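Side-chain contacts in CRISPR system Cmr subunit Cmr5 (Thermus thermophilus HB8, PDB 2ZOP), which probably serves as a subunit of the Cmr ribonucleoprotein complex in CRISPR-based defence against invading mobile genetic elements: residues R29-K34 / L48-S53; L33-L38 / A99-F104; L70-L75 / A79-E84. All coordinates share one frame; numbering follows the deposited sequence.

Contact 1: residues R29-K34 / L48-S53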
loop_
_atom_site.group_PDB
_atom_site.type_symbol
_atom_site.label_atom_id
_atom_site.label_comp_id
_atom_site.label_asym_id
_atom_site.label_seq_id
_atom_site.Cartn_x
_atom_site.Cartn_y
_atom_site.Cartn_z
ATOM N N ARG A 29 6.251 24.303 -5.546
ATOM C CA ARG A 29 5.424 23.565 -6.494
ATOM C C ARG A 29 5.908 22.119 -6.594
ATOM O O ARG A 29 5.095 21.192 -6.636
ATOM C CB ARG A 29 5.479 24.234 -7.881
ATOM C CG ARG A 29 4.990 23.348 -9.035
ATOM C CD ARG A 29 4.879 24.125 -10.356
ATOM N NE ARG A 29 4.396 23.275 -11.445
ATOM C CZ ARG A 29 5.160 22.417 -12.112
ATOM N NH1 ARG A 29 6.445 22.303 -11.807
ATOM N NH2 ARG A 29 4.640 21.659 -13.067
ATOM N N ASP A 30 7.230 21.931 -6.637
ATOM C CA ASP A 30 7.784 20.585 -6.732
ATOM C C ASP A 30 7.268 19.733 -5.580
ATOM O O ASP A 30 6.828 18.596 -5.785
ATOM C CB ASP A 30 9.317 20.603 -6.689
ATOM C CG ASP A 30 9.924 21.163 -7.954
ATOM O OD1 ASP A 30 9.286 21.037 -9.019
ATOM O OD2 ASP A 30 11.043 21.712 -7.889
HETATM N N MSE A 31 7.315 20.292 -4.372
HETATM C CA MSE A 31 6.843 19.570 -3.201
HETATM C C MSE A 31 5.335 19.344 -3.227
HETATM O O MSE A 31 4.857 18.295 -2.806
HETATM C CB MSE A 31 7.241 20.305 -1.920
HETATM C CG MSE A 31 8.491 19.715 -1.301
HETATM SE SE MSE A 31 8.193 18.112 -0.218
HETATM C CE MSE A 31 7.101 17.010 -1.350
ATOM N N ALA A 32 4.598 20.334 -3.718
ATOM C CA ALA A 32 3.146 20.233 -3.813
ATOM C C ALA A 32 2.762 19.097 -4.757
ATOM O O ALA A 32 1.823 18.346 -4.486
ATOM C CB ALA A 32 2.554 21.558 -4.320
ATOM N N LEU A 33 3.490 18.970 -5.865
ATOM C CA LEU A 33 3.197 17.925 -6.847
ATOM C C LEU A 33 3.605 16.527 -6.388
ATOM O O LEU A 33 3.002 15.540 -6.783
ATOM C CB LEU A 33 3.878 18.237 -8.190
ATOM C CG LEU A 33 3.445 19.525 -8.903
ATOM C CD1 LEU A 33 3.969 19.525 -10.334
ATOM C CD2 LEU A 33 1.938 19.628 -8.906
ATOM N N LYS A 34 4.621 16.455 -5.540
ATOM C CA LYS A 34 5.120 15.186 -5.037
ATOM C C LYS A 34 4.370 14.632 -3.819
ATOM O O LYS A 34 4.225 13.416 -3.678
ATOM C CB LYS A 34 6.615 15.331 -4.697
ATOM C CG LYS A 34 7.249 14.127 -3.986
ATOM C CD LYS A 34 7.282 12.896 -4.879
ATOM C CE LYS A 34 8.313 13.039 -5.994
ATOM N NZ LYS A 34 8.284 11.879 -6.920
ATOM N N LEU A 48 4.848 12.762 5.772
ATOM C CA LEU A 48 5.049 13.924 6.635
ATOM C C LEU A 48 6.480 14.044 7.143
ATOM O O LEU A 48 7.021 15.147 7.256
ATOM C CB LEU A 48 4.076 13.871 7.819
ATOM C CG LEU A 48 2.591 13.882 7.428
ATOM C CD1 LEU A 48 1.713 13.842 8.679
ATOM C CD2 LEU A 48 2.291 15.141 6.630
ATOM N N ALA A 49 7.098 12.911 7.444
ATOM C CA ALA A 49 8.468 12.906 7.944
ATOM C C ALA A 49 9.445 13.346 6.855
ATOM O O ALA A 49 10.474 13.955 7.147
ATOM C CB ALA A 49 8.837 11.505 8.456
ATOM N N PHE A 50 9.121 13.023 5.606
ATOM C CA PHE A 50 9.952 13.406 4.477
ATOM C C PHE A 50 9.898 14.933 4.354
ATOM O O PHE A 50 10.934 15.589 4.237
ATOM C CB PHE A 50 9.441 12.765 3.179
ATOM C CG PHE A 50 10.188 13.211 1.955
ATOM C CD1 PHE A 50 11.438 12.679 1.655
ATOM C CD2 PHE A 50 9.662 14.199 1.123
ATOM C CE1 PHE A 50 12.159 13.124 0.548
ATOM C CE2 PHE A 50 10.371 14.652 0.012
ATOM C CZ PHE A 50 11.630 14.110 -0.275
ATOM N N VAL A 51 8.695 15.501 4.399
ATOM C CA VAL A 51 8.561 16.946 4.297
ATOM C C VAL A 51 9.297 17.656 5.434
ATOM O O VAL A 51 10.024 18.609 5.204
ATOM C CB VAL A 51 7.087 17.398 4.328
ATOM C CG1 VAL A 51 7.018 18.920 4.185
ATOM C CG2 VAL A 51 6.305 16.727 3.207
ATOM N N ASP A 52 9.109 17.182 6.660
ATOM C CA ASP A 52 9.756 17.798 7.817
ATOM C C ASP A 52 11.272 17.728 7.797
ATOM O O ASP A 52 11.937 18.544 8.424
ATOM C CB ASP A 52 9.266 17.158 9.112
ATOM C CG ASP A 52 10.065 17.623 10.329
ATOM O OD1 ASP A 52 10.126 18.850 10.575
ATOM O OD2 ASP A 52 10.634 16.765 11.034
ATOM N N SER A 53 11.828 16.758 7.083
ATOM C CA SER A 53 13.272 16.629 7.056
ATOM C C SER A 53 13.904 17.329 5.870
ATOM O O SER A 53 15.104 17.213 5.653
ATOM C CB SER A 53 13.684 15.149 7.091
ATOM O OG SER A 53 13.122 14.428 6.012
#
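Met-31, present here as selenomethionine, reaches across from helix 25-42 to touch both Phe-50 and Val-51 on helix 44-52, and it illustrates how one long, flexible side chain can bridge the gap between two helices. The CA atoms of Met-31 and Val-51 are the nearest pair of the two backbones, 8.1 Å apart, and the side chain fills the space between them. Its CB sets out toward the other helix, and CG extends the reach without touching either partner. The chain leaves CA at a chi1 of -98°, well off a staggered position, and then bends at both of the following torsions. The selenium is the atom that arrives: SE lies 4.1 Å from CE2 of Phe-50 and also 4.1 Å from CG2 of Val-51, touching both an aromatic ring and a methyl branch. It meets the ring at the edge, near its plane and 5.3 Å from the Phe-50 centroid, in a Met-aromatic contact. The terminal CE folds back toward its own helix, where it packs 3.8 Å from CB of Lys-34, while also lying 4.3 Å from Phe-50 CE2. No hydrogen bond joins the two segments, and the junction is apolar throughout. Around it the helical bundle closes in. His-59 of helix 57-69 packs on Met-31, and Leu-75 at the start of helix 75-84 packs on Val-51. Phe-50 has Arg-54 as a cation-pi partner and also reaches Leu-88 of a second subunit, which carries this helix pair to the trimer interface.

Contact 2: residues L33-L38 / A99-F104; sequences LKLPVL and AAAEWF
Pro-36 and Ala-101 bring their helices together nearly antiparallel, the axes of segments 33-38 and 99-104 approaching to 8.2 Å at a signed crossing angle of -154°. Their CA atoms stand just 5.8 Å apart, a closeness that fits the small alanine side chain and the compact proline ring facing it. CG of Pro-36 rests 3.9 Å from CB of Ala-101. The same methyl also receives CD2 of Leu-35 at 4.1 Å, so two consecutive residues of one helix share a single small group on the other. Proline has no N-H to give to the preceding turn, and helix 25-42 is kinked at this point. Glu-102 approaches the ring by its carboxylate. With a bend at chi2 (-66°), its chain doubles back and lays the acid group alongside the CB-CG bond of Pro-36: OE1 comes within 3.5 Å of Pro-36 CB, and OE2 within 3.7 Å of Pro-36 CG. These are packing contacts. The charge itself is met by Arg-40, whose NH1 forms a salt bridge with Glu-102 OE1, and this probably helps hold the carboxylate against the ring. Leu-98 and Lys-105 of helix 87-111 also touch Pro-36, while Leu-35 turns into the interior among Ala-47 and Val-51 of helix 44-52 and Leu-62 and Leu-66 of helix 57-69, placing the seam within the all-helical core.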
loop_
_atom_site.group_PDB
_atom_site.type_symbol
_atom_site.label_atom_id
_atom_site.label_comp_id
_atom_site.label_asym_id
_atom_site.label_seq_id
_atom_site.Cartn_x
_atom_site.Cartn_y
_atom_site.Cartn_z
ATOM N N LEU A 33 3.490 18.970 -5.865
ATOM C CA LEU A 33 3.197 17.925 -6.847
ATOM C C LEU A 33 3.605 16.527 -6.388
ATOM O O LEU A 33 3.002 15.540 -6.783
ATOM C CB LEU A 33 3.878 18.237 -8.190
ATOM C CG LEU A 33 3.445 19.525 -8.903
ATOM C CD1 LEU A 33 3.969 19.525 -10.334
ATOM C CD2 LEU A 33 1.938 19.628 -8.906
ATOM N N LYS A 34 4.621 16.455 -5.540
ATOM C CA LYS A 34 5.120 15.186 -5.037
ATOM C C LYS A 34 4.370 14.632 -3.819
ATOM O O LYS A 34 4.225 13.416 -3.678
ATOM C CB LYS A 34 6.615 15.331 -4.697
ATOM C CG LYS A 34 7.249 14.127 -3.986
ATOM C CD LYS A 34 7.282 12.896 -4.879
ATOM C CE LYS A 34 8.313 13.039 -5.994
ATOM N NZ LYS A 34 8.284 11.879 -6.920
ATOM N N LEU A 35 3.871 15.512 -2.955
ATOM C CA LEU A 35 3.206 15.054 -1.743
ATOM C C LEU A 35 2.072 14.029 -1.882
ATOM O O LEU A 35 2.070 13.015 -1.183
ATOM C CB LEU A 35 2.724 16.243 -0.913
ATOM C CG LEU A 35 2.189 15.855 0.470
ATOM C CD1 LEU A 35 3.239 15.034 1.224
ATOM C CD2 LEU A 35 1.815 17.126 1.252
ATOM N N PRO A 36 1.107 14.265 -2.781
ATOM C CA PRO A 36 0.038 13.265 -2.883
ATOM C C PRO A 36 0.608 11.875 -3.143
ATOM O O PRO A 36 0.165 10.888 -2.554
ATOM C CB PRO A 36 -0.809 13.781 -4.049
ATOM C CG PRO A 36 -0.644 15.280 -3.930
ATOM C CD PRO A 36 0.856 15.395 -3.695
ATOM N N VAL A 37 1.606 11.816 -4.020
ATOM C CA VAL A 37 2.254 10.560 -4.374
ATOM C C VAL A 37 2.883 9.894 -3.146
ATOM O O VAL A 37 2.719 8.689 -2.930
ATOM C CB VAL A 37 3.342 10.796 -5.459
ATOM C CG1 VAL A 37 4.128 9.532 -5.711
ATOM C CG2 VAL A 37 2.685 11.276 -6.743
ATOM N N LEU A 38 3.605 10.668 -2.343
ATOM C CA LEU A 38 4.229 10.100 -1.149
ATOM C C LEU A 38 3.198 9.590 -0.150
ATOM O O LEU A 38 3.393 8.545 0.463
ATOM C CB LEU A 38 5.119 11.127 -0.453
ATOM C CG LEU A 38 6.340 11.591 -1.238
ATOM C CD1 LEU A 38 7.130 12.562 -0.375
ATOM C CD2 LEU A 38 7.206 10.383 -1.625
ATOM N N ALA A 99 -6.604 14.771 0.451
ATOM C CA ALA A 99 -7.521 15.685 -0.245
ATOM C C ALA A 99 -6.973 17.117 -0.266
ATOM O O ALA A 99 -7.027 17.787 -1.297
ATOM C CB ALA A 99 -8.892 15.669 0.418
ATOM N N ALA A 100 -6.461 17.587 0.874
ATOM C CA ALA A 100 -5.892 18.935 0.956
ATOM C C ALA A 100 -4.661 19.015 0.047
ATOM O O ALA A 100 -4.479 19.982 -0.690
ATOM C CB ALA A 100 -5.509 19.262 2.410
ATOM N N ALA A 101 -3.828 17.979 0.087
ATOM C CA ALA A 101 -2.625 17.923 -0.734
ATOM C C ALA A 101 -2.959 18.024 -2.228
ATOM O O ALA A 101 -2.303 18.758 -2.977
ATOM C CB ALA A 101 -1.868 16.630 -0.451
ATOM N N GLU A 102 -3.975 17.287 -2.672
ATOM C CA GLU A 102 -4.360 17.348 -4.079
ATOM C C GLU A 102 -4.725 18.776 -4.499
ATOM O O GLU A 102 -4.445 19.183 -5.626
ATOM C CB GLU A 102 -5.539 16.409 -4.360
ATOM C CG GLU A 102 -5.188 14.932 -4.269
ATOM C CD GLU A 102 -4.205 14.497 -5.345
ATOM O OE1 GLU A 102 -3.941 13.280 -5.451
ATOM O OE2 GLU A 102 -3.693 15.372 -6.080
ATOM N N TRP A 103 -5.351 19.536 -3.605
ATOM C CA TRP A 103 -5.711 20.912 -3.940
ATOM C C TRP A 103 -4.460 21.772 -4.085
ATOM O O TRP A 103 -4.367 22.586 -4.998
ATOM C CB TRP A 103 -6.658 21.504 -2.884
ATOM C CG TRP A 103 -8.046 20.950 -2.996
ATOM C CD1 TRP A 103 -8.734 20.272 -2.037
ATOM C CD2 TRP A 103 -8.897 20.981 -4.157
ATOM N NE1 TRP A 103 -9.957 19.872 -2.523
ATOM C CE2 TRP A 103 -10.085 20.292 -3.820
ATOM C CE3 TRP A 103 -8.769 21.520 -5.444
ATOM C CZ2 TRP A 103 -11.143 20.126 -4.727
ATOM C CZ3 TRP A 103 -9.821 21.358 -6.350
ATOM C CH2 TRP A 103 -10.995 20.662 -5.982
ATOM N N PHE A 104 -3.498 21.592 -3.188
ATOM C CA PHE A 104 -2.247 22.341 -3.270
ATOM C C PHE A 104 -1.607 22.023 -4.617
ATOM O O PHE A 104 -1.108 22.915 -5.314
ATOM C CB PHE A 104 -1.296 21.918 -2.148
ATOM C CG PHE A 104 -1.483 22.686 -0.872
ATOM C CD1 PHE A 104 -0.803 23.888 -0.661
ATOM C CD2 PHE A 104 -2.338 22.220 0.115
ATOM C CE1 PHE A 104 -0.973 24.608 0.510
ATOM C CE2 PHE A 104 -2.517 22.936 1.296
ATOM C CZ PHE A 104 -1.831 24.134 1.494
#

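Contact 3: residues L70-L75 / A79-E84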
loop_
_atom_site.group_PDB
_atom_site.type_symbol
_atom_site.label_atom_id
_atom_site.label_comp_id
_atom_site.label_asym_id
_atom_site.label_seq_id
_atom_site.Cartn_x
_atom_site.Cartn_y
_atom_site.Cartn_z
ATOM N N LEU A 70 -5.508 22.485 7.208
ATOM C CA LEU A 70 -6.281 21.471 7.899
ATOM C C LEU A 70 -6.662 21.872 9.325
ATOM O O LEU A 70 -7.352 21.130 10.009
ATOM C CB LEU A 70 -5.530 20.141 7.909
ATOM C CG LEU A 70 -5.403 19.448 6.548
ATOM C CD1 LEU A 70 -4.689 18.118 6.723
ATOM C CD2 LEU A 70 -6.783 19.227 5.946
ATOM N N GLY A 71 -6.206 23.039 9.773
ATOM C CA GLY A 71 -6.559 23.494 11.106
ATOM C C GLY A 71 -5.550 23.240 12.210
ATOM O O GLY A 71 -5.844 23.489 13.385
ATOM N N TYR A 72 -4.368 22.744 11.853
ATOM C CA TYR A 72 -3.324 22.487 12.843
ATOM C C TYR A 72 -2.409 23.701 12.906
ATOM O O TYR A 72 -2.396 24.517 11.987
ATOM C CB TYR A 72 -2.513 21.249 12.446
ATOM C CG TYR A 72 -3.320 19.976 12.521
ATOM C CD1 TYR A 72 -3.434 19.272 13.717
ATOM C CD2 TYR A 72 -4.009 19.502 11.406
ATOM C CE1 TYR A 72 -4.221 18.120 13.800
ATOM C CE2 TYR A 72 -4.791 18.363 11.475
ATOM C CZ TYR A 72 -4.896 17.674 12.668
ATOM O OH TYR A 72 -5.670 16.536 12.728
ATOM N N ARG A 73 -1.641 23.811 13.984
ATOM C CA ARG A 73 -0.714 24.926 14.153
ATOM C C ARG A 73 0.371 24.936 13.073
ATOM O O ARG A 73 0.694 25.982 12.504
ATOM C CB ARG A 73 -0.041 24.834 15.526
ATOM C CG ARG A 73 0.870 26.001 15.862
ATOM C CD ARG A 73 1.740 25.674 17.076
ATOM N NE ARG A 73 2.561 24.497 16.815
ATOM C CZ ARG A 73 2.507 23.360 17.507
ATOM N NH1 ARG A 73 1.670 23.226 18.531
ATOM N NH2 ARG A 73 3.277 22.339 17.146
ATOM N N ASP A 74 0.934 23.759 12.813
ATOM C CA ASP A 74 2.003 23.603 11.833
ATOM C C ASP A 74 2.219 22.124 11.537
ATOM O O ASP A 74 1.517 21.266 12.071
ATOM C CB ASP A 74 3.307 24.212 12.371
ATOM C CG ASP A 74 3.641 23.726 13.779
ATOM O OD1 ASP A 74 3.417 22.535 14.073
ATOM O OD2 ASP A 74 4.134 24.534 14.595
ATOM N N LEU A 75 3.200 21.835 10.690
ATOM C CA LEU A 75 3.510 20.459 10.320
ATOM C C LEU A 75 3.765 19.578 11.543
ATOM O O LEU A 75 3.286 18.441 11.598
ATOM C CB LEU A 75 4.733 20.420 9.388
ATOM C CG LEU A 75 5.123 19.043 8.838
ATOM C CD1 LEU A 75 3.919 18.405 8.134
ATOM C CD2 LEU A 75 6.287 19.185 7.865
ATOM N N ALA A 79 1.888 16.127 12.384
ATOM C CA ALA A 79 2.675 14.893 12.447
ATOM C C ALA A 79 2.442 14.143 13.760
ATOM O O ALA A 79 2.329 12.917 13.775
ATOM C CB ALA A 79 4.172 15.211 12.279
ATOM N N GLU A 80 2.371 14.877 14.864
ATOM C CA GLU A 80 2.152 14.247 16.163
ATOM C C GLU A 80 0.750 13.636 16.213
ATOM O O GLU A 80 0.561 12.520 16.697
ATOM C CB GLU A 80 2.316 15.276 17.291
ATOM C CG GLU A 80 2.195 14.689 18.700
ATOM C CD GLU A 80 3.151 13.517 18.951
ATOM O OE1 GLU A 80 4.290 13.537 18.432
ATOM O OE2 GLU A 80 2.768 12.583 19.689
ATOM N N ALA A 81 -0.226 14.375 15.704
ATOM C CA ALA A 81 -1.606 13.906 15.681
ATOM C C ALA A 81 -1.685 12.605 14.887
ATOM O O ALA A 81 -2.463 11.713 15.217
ATOM C CB ALA A 81 -2.518 14.976 15.046
ATOM N N ALA A 82 -0.875 12.498 13.837
ATOM C CA ALA A 82 -0.871 11.289 13.012
ATOM C C ALA A 82 -0.263 10.108 13.771
ATOM O O ALA A 82 -0.739 8.982 13.662
ATOM C CB ALA A 82 -0.091 11.539 11.705
ATOM N N ARG A 83 0.787 10.373 14.543
ATOM C CA ARG A 83 1.455 9.322 15.314
ATOM C C ARG A 83 0.609 8.813 16.470
ATOM O O ARG A 83 0.695 7.647 16.829
ATOM C CB ARG A 83 2.780 9.823 15.899
ATOM C CG ARG A 83 3.772 10.324 14.894
ATOM C CD ARG A 83 5.114 10.597 15.566
ATOM N NE ARG A 83 5.940 11.460 14.730
ATOM C CZ ARG A 83 6.094 12.764 14.926
ATOM N NH1 ARG A 83 5.488 13.365 15.943
ATOM N NH2 ARG A 83 6.842 13.470 14.090
ATOM N N GLU A 84 -0.192 9.687 17.068
ATOM C CA GLU A 84 -1.018 9.277 18.200
ATOM C C GLU A 84 -2.342 8.633 17.801
ATOM O O GLU A 84 -2.914 7.865 18.567
ATOM C CB GLU A 84 -1.278 10.476 19.124
ATOM C CG GLU A 84 -0.017 10.969 19.841
ATOM C CD GLU A 84 -0.274 12.122 20.790
ATOM O OE1 GLU A 84 -1.361 12.176 21.397
ATOM O OE2 GLU A 84 0.621 12.972 20.949
#
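Tyr-72 lays its ring beside Ala-81, CE1 standing 3.8 Å from the CB methyl, which approaches the ring obliquely. The phenol is swung into place by a chi1 of -67°, with CG anti to the carbonyl carbon, and Leu-70 CB supports the ring at its edge, in plane. Glu-77 and Leu-78 on the same helix 75-84, and Leu-93 on helix 87-111, also pack on this tyrosine. The loop that carries it follows a Schellman motif, in which Gly-71, with positive phi, ends helix 57-69. The next helix starts almost at once, and its first turn provides the polar link between the segments: Ala-79 N donates to Leu-75 O over 2.8 Å, nearly straight at 163°. CB of Ala-79 lies 3.4 Å from that same oxygen. Asp-74 is the N-cap residue, its OD1 accepting from Glu-77 N, while Glu-77 OE1 in turn takes the N-H of Arg-73. A second partner reaches the aspartate from its own neighbour: Arg-73 NE bonds Asp-74 OD2 at 2.7 Å in a salt bridge, in the guanidinium plane but well above the plane of the carboxylate. Asn-64 OD1 accepts from Leu-75 N and so ties the helix start to helix 57-69. The chemistry is thus a worked case of helix initiation. Side-chain acceptors meet backbone N-H groups that have no preceding turn to bond, and the negative charge of Asp-74 at this end probably interacts well with the helix dipole, while the apolar tyrosine-alanine overlap lays the incoming loop against the helix flank.

How the contacts relate
Contacts 1 and 2 lie with centres about 9 Å apart, and both draw on helix 25-42, sharing Leu-33 and Lys-34. They also touch directly, Phe-50 CD2 meeting Leu-38 CD1 at 3.4 Å. Contact 3 is more peripheral, its centre about 15 Å from that of contact 1 and about 16 Å from that of contact 2. Leu-75 nevertheless ties it to contact 1, its CD1 lying 3.9 Å from Leu-48 CD2, and Leu-70 CD2 reaches Ala-100 CB of contact 2 at 3.8 Å. Along the chain, both segments of contact 3 fall between the two that contact 2 brings together. A sulfate ion, most likely from the crystallisation solution, lies about 6 Å from the Phe-50 side chain.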